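Local coordinates for protein glutamate racemase (Francisella tularensis subsp. tularensis, PDB 3OUT) that belongs to the Asp/Glu/hydantoin racemase family, folds into two parallel-sheet alpha/beta domains and holds D-glutamic acid in a pocket, at residues I80-K85 against S125-L130; I36-I41 against E261-D266. All blocks are in the same frame, centred on the assembly; numbering follows the deposited sequence.

Contact 1. Residues I80-K85 against S125-L130; sequences ISAIAK and SNAYAL
With chi1 at 81°, S125 sets its OG between its own backbone N and carbonyl carbon, which turns the hydroxyl oxygen both onto the methyl of A82 and back toward the chain that follows. On the facing helix, I83 places CG1 beside its backbone N (chi1 -70°), and this branch reaches S125 although the side chain does not set out in that direction. The S125 OG lies 3.5 Å from A82 CB, a van der Waals contact, while S125 CB rests against the ethyl branch of I83, 3.7 Å from I83 CG1 and slightly farther from its terminal CD1. The third element is a methyl-to-methyl contact, A82 CB to A127 CB at 3.6 Å. Because A82 and A127 carry nothing larger, the backbones draw close here, with 5.1 Å between A82 CA and A127 CA. The same serine forms an ST turn: S125 OG accepts from A127 N at 3.1 Å, with an N-H...O angle of 151°, and is also bonded to the carbonyl oxygen of T122. Held at both points, the hydroxyl spans the break between helices 120-125 and 127-135, where N126 adopts positive phi and occupies the N-cap position without a capping bond from its side chain. Helix 78-92 belongs to the six-stranded parallel-sheet domain, whereas helix 127-135 follows strand 113-118 of the four-stranded one, so the contact joins the two alpha/beta domains. The side chain of A82 is about 8 Å from the bound D-glutamic acid. N78, a pocket residue, is tied to helix 127-135 through its OD1, which is hydrogen-bonded to the phenol OH of Y128. I101 of helix 100-106 touches both A82 and Y128, and N126 ND2 bonds to E69 OE1 and D67 O of a second subunit.

Contact 2. Residues I36-I41 against E261-D266; sequences IYFGDI and EIVSLD
The ring of F38 reaches across to V263 and L265 in the six-stranded parallel-sheet domain of this alpha/beta fold. Strand 35-39 and strand 259-262, the outermost strand of the sheet within this chain, are separated in that sheet by strand 234-238, so no backbone bond links the two segments and side chains alone close the distance. F38 and L265 approach from opposite directions, the two leucine methyls set obliquely over the CZ end of the ring: L265 CD2 is 3.7 Å from F38 CZ, and L265 CD1 stands 3.9 Å from F38 CE2. V263 comes in across the line of the phenylalanine instead, its CG2 methyl 3.8 Å from F38 CE1 and also oblique, but from the other side of the ring plane. F38 extends this far because its CG is anti to the backbone N (chi1 -163°), carrying CZ toward the loop that follows strand 259-262. T61 and F64 of helix 51-67 touch both F38 and L265, and the rings of F38 and F64 meet with their planes about 60° apart. S264 and D266 flank L265, S264 OG accepting from D266 N in an ST turn. D40 borders the apolar cluster with its carboxylate: OD2 is held by R43 NE and the OH of pocket residue Y46, and OD1, hydrogen-bonded to T239 OG1, lies 4.3 Å from L265 CD1.

Contact 2 is wholly buried and consists of an aromatic ring set among branched aliphatic side chains, with a carboxylate at its border; contact 1 is only partly buried and relies on small groups, two alanine methyls and a serine, with one isoleucine branch. Neither has a hydrogen bond between its segments. Contact 1 pairs helices from different domains, whereas contact 2 stays within the domain of the six-stranded sheet, joining a strand and its following loop to another loop. Helix 51-67 touches both. Their centres lie 23 Å apart, contact 1 nested in sequence inside contact 2. S125 and D40 have their polar partners in the same chain, while neighbouring residues of both contacts bond to other subunits.

Contact 1. Residues I80-K85 against S125-L130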
loop_
_atom_site.group_PDB
_atom_site.type_symbol
_atom_site.label_atom_id
_atom_site.label_comp_id
_atom_site.label_asym_id
_atom_site.label_seq_id
_atom_site.Cartn_x
_atom_site.Cartn_y
_atom_site.Cartn_z
ATOM N N ILE B 80 -1.155 16.231 -6.552
ATOM C CA ILE B 80 -0.294 15.389 -7.414
ATOM C C ILE B 80 0.433 16.241 -8.462
ATOM O O ILE B 80 1.630 16.070 -8.678
ATOM C CB ILE B 80 -1.110 14.265 -8.095
ATOM C CG1 ILE B 80 -1.715 13.337 -7.035
ATOM C CG2 ILE B 80 -0.216 13.435 -9.069
ATOM C CD1 ILE B 80 -2.739 12.293 -7.597
ATOM N N SER B 81 -0.275 17.178 -9.081
ATOM C CA SER B 81 0.397 18.062 -10.071
ATOM C C SER B 81 1.559 18.858 -9.481
ATOM O O SER B 81 2.578 19.082 -10.131
ATOM C CB SER B 81 -0.607 19.052 -10.643
ATOM O OG SER B 81 -1.661 18.392 -11.393
ATOM N N ALA B 82 1.376 19.353 -8.276
ATOM C CA ALA B 82 2.378 20.149 -7.596
ATOM C C ALA B 82 3.669 19.389 -7.291
ATOM O O ALA B 82 4.788 19.942 -7.322
ATOM C CB ALA B 82 1.808 20.651 -6.266
ATOM N N ILE B 83 3.499 18.121 -6.923
ATOM C CA ILE B 83 4.560 17.348 -6.281
ATOM C C ILE B 83 5.102 16.207 -7.116
ATOM O O ILE B 83 6.284 15.873 -6.967
ATOM C CB ILE B 83 4.089 16.862 -4.874
ATOM C CG1 ILE B 83 4.010 18.079 -3.951
ATOM C CG2 ILE B 83 4.951 15.719 -4.305
ATOM C CD1 ILE B 83 3.064 17.930 -2.731
ATOM N N ALA B 84 4.273 15.635 -7.996
ATOM C CA ALA B 84 4.603 14.408 -8.724
ATOM C C ALA B 84 4.446 14.471 -10.209
ATOM O O ALA B 84 4.524 13.431 -10.878
ATOM C CB ALA B 84 3.772 13.201 -8.138
ATOM N N LYS B 85 4.308 15.676 -10.793
ATOM C CA LYS B 85 4.123 15.765 -12.231
ATOM C C LYS B 85 5.264 15.106 -12.970
ATOM O O LYS B 85 5.035 14.391 -13.935
ATOM C CB LYS B 85 3.994 17.229 -12.680
ATOM C CG LYS B 85 3.645 17.428 -14.153
ATOM C CD LYS B 85 3.453 18.912 -14.470
ATOM C CE LYS B 85 4.715 19.744 -14.339
ATOM N NZ LYS B 85 4.543 21.090 -15.017
ATOM N N SER B 125 4.645 22.933 -1.154
ATOM C CA SER B 125 5.494 22.561 -2.266
ATOM C C SER B 125 5.982 23.778 -3.052
ATOM O O SER B 125 6.959 23.686 -3.795
ATOM C CB SER B 125 4.775 21.643 -3.230
ATOM O OG SER B 125 3.948 22.380 -4.095
ATOM N N ASN B 126 5.278 24.882 -2.883
ATOM C CA ASN B 126 5.526 26.132 -3.633
ATOM C C ASN B 126 5.268 26.055 -5.139
ATOM O O ASN B 126 5.645 26.989 -5.888
ATOM C CB ASN B 126 6.944 26.699 -3.365
ATOM C CG ASN B 126 7.042 28.192 -3.680
ATOM O OD1 ASN B 126 6.192 28.985 -3.254
ATOM N ND2 ASN B 126 8.103 28.579 -4.414
ATOM N N ALA B 127 4.583 25.012 -5.608
ATOM C CA ALA B 127 4.471 24.799 -7.025
ATOM C C ALA B 127 3.756 25.958 -7.763
ATOM O O ALA B 127 4.167 26.323 -8.862
ATOM C CB ALA B 127 3.739 23.455 -7.314
ATOM N N TYR B 128 2.678 26.499 -7.207
ATOM C CA TYR B 128 1.929 27.521 -7.955
ATOM C C TYR B 128 2.774 28.771 -8.096
ATOM O O TYR B 128 2.877 29.328 -9.182
ATOM C CB TYR B 128 0.580 27.844 -7.318
ATOM C CG TYR B 128 -0.600 27.144 -7.969
ATOM C CD1 TYR B 128 -1.090 27.578 -9.159
ATOM C CD2 TYR B 128 -1.265 26.077 -7.336
ATOM C CE1 TYR B 128 -2.186 26.956 -9.754
ATOM C CE2 TYR B 128 -2.334 25.493 -7.887
ATOM C CZ TYR B 128 -2.800 25.937 -9.124
ATOM O OH TYR B 128 -3.888 25.316 -9.710
ATOM N N ALA B 129 3.376 29.223 -7.001
ATOM C CA ALA B 129 4.242 30.433 -7.109
ATOM C C ALA B 129 5.392 30.200 -8.074
ATOM O O ALA B 129 5.691 31.034 -8.908
ATOM C CB ALA B 129 4.742 30.827 -5.756
ATOM N N LEU B 130 6.038 29.045 -7.981
ATOM C CA LEU B 130 7.143 28.722 -8.882
ATOM C C LEU B 130 6.740 28.735 -10.347
ATOM O O LEU B 130 7.431 29.332 -11.191
ATOM C CB LEU B 130 7.754 27.378 -8.514
ATOM C CG LEU B 130 8.999 26.967 -9.299
ATOM C CD1 LEU B 130 10.209 27.790 -8.827
ATOM C CD2 LEU B 130 9.203 25.436 -9.225
#

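Contact 2. Residues I36-I41 against E261-D266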
loop_
_atom_site.group_PDB
_atom_site.type_symbol
_atom_site.label_atom_id
_atom_site.label_comp_id
_atom_site.label_asym_id
_atom_site.label_seq_id
_atom_site.Cartn_x
_atom_site.Cartn_y
_atom_site.Cartn_z
ATOM N N ILE B 36 -11.089 6.611 -18.500
ATOM C CA ILE B 36 -10.795 5.834 -17.314
ATOM C C ILE B 36 -10.458 6.855 -16.222
ATOM O O ILE B 36 -9.496 7.597 -16.361
ATOM C CB ILE B 36 -9.574 4.912 -17.501
ATOM C CG1 ILE B 36 -9.865 3.821 -18.524
ATOM C CG2 ILE B 36 -9.146 4.331 -16.136
ATOM C CD1 ILE B 36 -8.623 2.901 -18.848
ATOM N N TYR B 37 -11.280 6.912 -15.186
ATOM C CA TYR B 37 -11.001 7.689 -14.002
ATOM C C TYR B 37 -10.304 6.769 -12.964
ATOM O O TYR B 37 -10.774 5.635 -12.720
ATOM C CB TYR B 37 -12.298 8.217 -13.399
ATOM C CG TYR B 37 -12.112 8.815 -12.013
ATOM C CD1 TYR B 37 -11.736 10.142 -11.848
ATOM C CD2 TYR B 37 -12.340 8.060 -10.862
ATOM C CE1 TYR B 37 -11.514 10.689 -10.594
ATOM C CE2 TYR B 37 -12.117 8.605 -9.595
ATOM C CZ TYR B 37 -11.732 9.899 -9.453
ATOM O OH TYR B 37 -11.512 10.450 -8.187
ATOM N N PHE B 38 -9.229 7.266 -12.367
ATOM C CA PHE B 38 -8.581 6.571 -11.246
ATOM C C PHE B 38 -8.628 7.404 -10.006
ATOM O O PHE B 38 -8.133 8.540 -10.000
ATOM C CB PHE B 38 -7.123 6.205 -11.531
ATOM C CG PHE B 38 -6.579 5.148 -10.584
ATOM C CD1 PHE B 38 -6.539 3.828 -10.982
ATOM C CD2 PHE B 38 -6.219 5.472 -9.291
ATOM C CE1 PHE B 38 -6.131 2.836 -10.099
ATOM C CE2 PHE B 38 -5.789 4.493 -8.409
ATOM C CZ PHE B 38 -5.755 3.165 -8.836
ATOM N N GLY B 39 -9.160 6.847 -8.936
ATOM C CA GLY B 39 -9.095 7.522 -7.646
ATOM C C GLY B 39 -8.549 6.577 -6.596
ATOM O O GLY B 39 -9.079 5.466 -6.405
ATOM N N ASP B 40 -7.503 7.015 -5.902
ATOM C CA ASP B 40 -6.873 6.254 -4.812
ATOM C C ASP B 40 -7.623 6.500 -3.507
ATOM O O ASP B 40 -7.062 6.979 -2.510
ATOM C CB ASP B 40 -5.399 6.647 -4.690
ATOM C CG ASP B 40 -4.611 5.775 -3.763
ATOM O OD1 ASP B 40 -5.074 4.674 -3.367
ATOM O OD2 ASP B 40 -3.475 6.219 -3.416
ATOM N N ILE B 41 -8.893 6.140 -3.514
ATOM C CA ILE B 41 -9.815 6.362 -2.373
ATOM C C ILE B 41 -9.317 5.727 -1.049
ATOM O O ILE B 41 -9.611 6.229 0.034
ATOM C CB ILE B 41 -11.270 5.923 -2.725
ATOM C CG1 ILE B 41 -11.735 6.461 -4.088
ATOM C CG2 ILE B 41 -12.255 6.410 -1.652
ATOM C CD1 ILE B 41 -11.536 7.997 -4.313
ATOM N N GLU B 261 -15.409 -0.085 -10.282
ATOM C CA GLU B 261 -14.731 -1.335 -9.925
ATOM C C GLU B 261 -13.618 -1.070 -8.884
ATOM O O GLU B 261 -12.871 -0.102 -8.993
ATOM C CB GLU B 261 -14.169 -2.071 -11.143
ATOM C CG GLU B 261 -13.327 -3.297 -10.728
ATOM C CD GLU B 261 -13.015 -4.227 -11.852
ATOM O OE1 GLU B 261 -13.953 -4.505 -12.632
ATOM O OE2 GLU B 261 -11.884 -4.792 -11.891
ATOM N N ILE B 262 -13.580 -1.914 -7.843
ATOM C CA ILE B 262 -12.517 -1.913 -6.858
ATOM C C ILE B 262 -11.264 -2.593 -7.419
ATOM O O ILE B 262 -11.311 -3.735 -7.885
ATOM C CB ILE B 262 -13.026 -2.520 -5.495
ATOM C CG1 ILE B 262 -11.967 -2.434 -4.402
ATOM C CG2 ILE B 262 -13.490 -3.966 -5.627
ATOM C CD1 ILE B 262 -11.899 -1.134 -3.758
ATOM N N VAL B 263 -10.161 -1.863 -7.385
ATOM C CA VAL B 263 -8.869 -2.336 -7.842
ATOM C C VAL B 263 -7.825 -2.160 -6.744
ATOM O O VAL B 263 -8.062 -1.540 -5.693
ATOM C CB VAL B 263 -8.432 -1.576 -9.132
ATOM C CG1 VAL B 263 -9.518 -1.721 -10.262
ATOM C CG2 VAL B 263 -8.110 -0.139 -8.818
ATOM N N SER B 264 -6.666 -2.775 -6.984
ATOM C CA SER B 264 -5.536 -2.718 -6.090
ATOM C C SER B 264 -4.289 -2.249 -6.791
ATOM O O SER B 264 -4.031 -2.599 -7.970
ATOM C CB SER B 264 -5.284 -4.117 -5.526
ATOM O OG SER B 264 -4.218 -4.087 -4.599
ATOM N N LEU B 265 -3.516 -1.449 -6.059
ATOM C CA LEU B 265 -2.182 -1.014 -6.483
ATOM C C LEU B 265 -1.076 -1.887 -5.874
ATOM O O LEU B 265 0.098 -1.544 -6.013
ATOM C CB LEU B 265 -1.973 0.464 -6.190
ATOM C CG LEU B 265 -2.852 1.406 -7.029
ATOM C CD1 LEU B 265 -2.737 2.872 -6.512
ATOM C CD2 LEU B 265 -2.540 1.305 -8.518
ATOM N N ASP B 266 -1.431 -3.009 -5.244
ATOM C CA ASP B 266 -0.422 -3.857 -4.575
ATOM C C ASP B 266 0.742 -4.276 -5.506
ATOM O O ASP B 266 1.879 -4.415 -5.045
ATOM C CB ASP B 266 -1.061 -5.125 -3.995
ATOM C CG ASP B 266 -1.933 -4.871 -2.784
ATOM O OD1 ASP B 266 -1.875 -3.788 -2.151
ATOM O OD2 ASP B 266 -2.680 -5.848 -2.431
#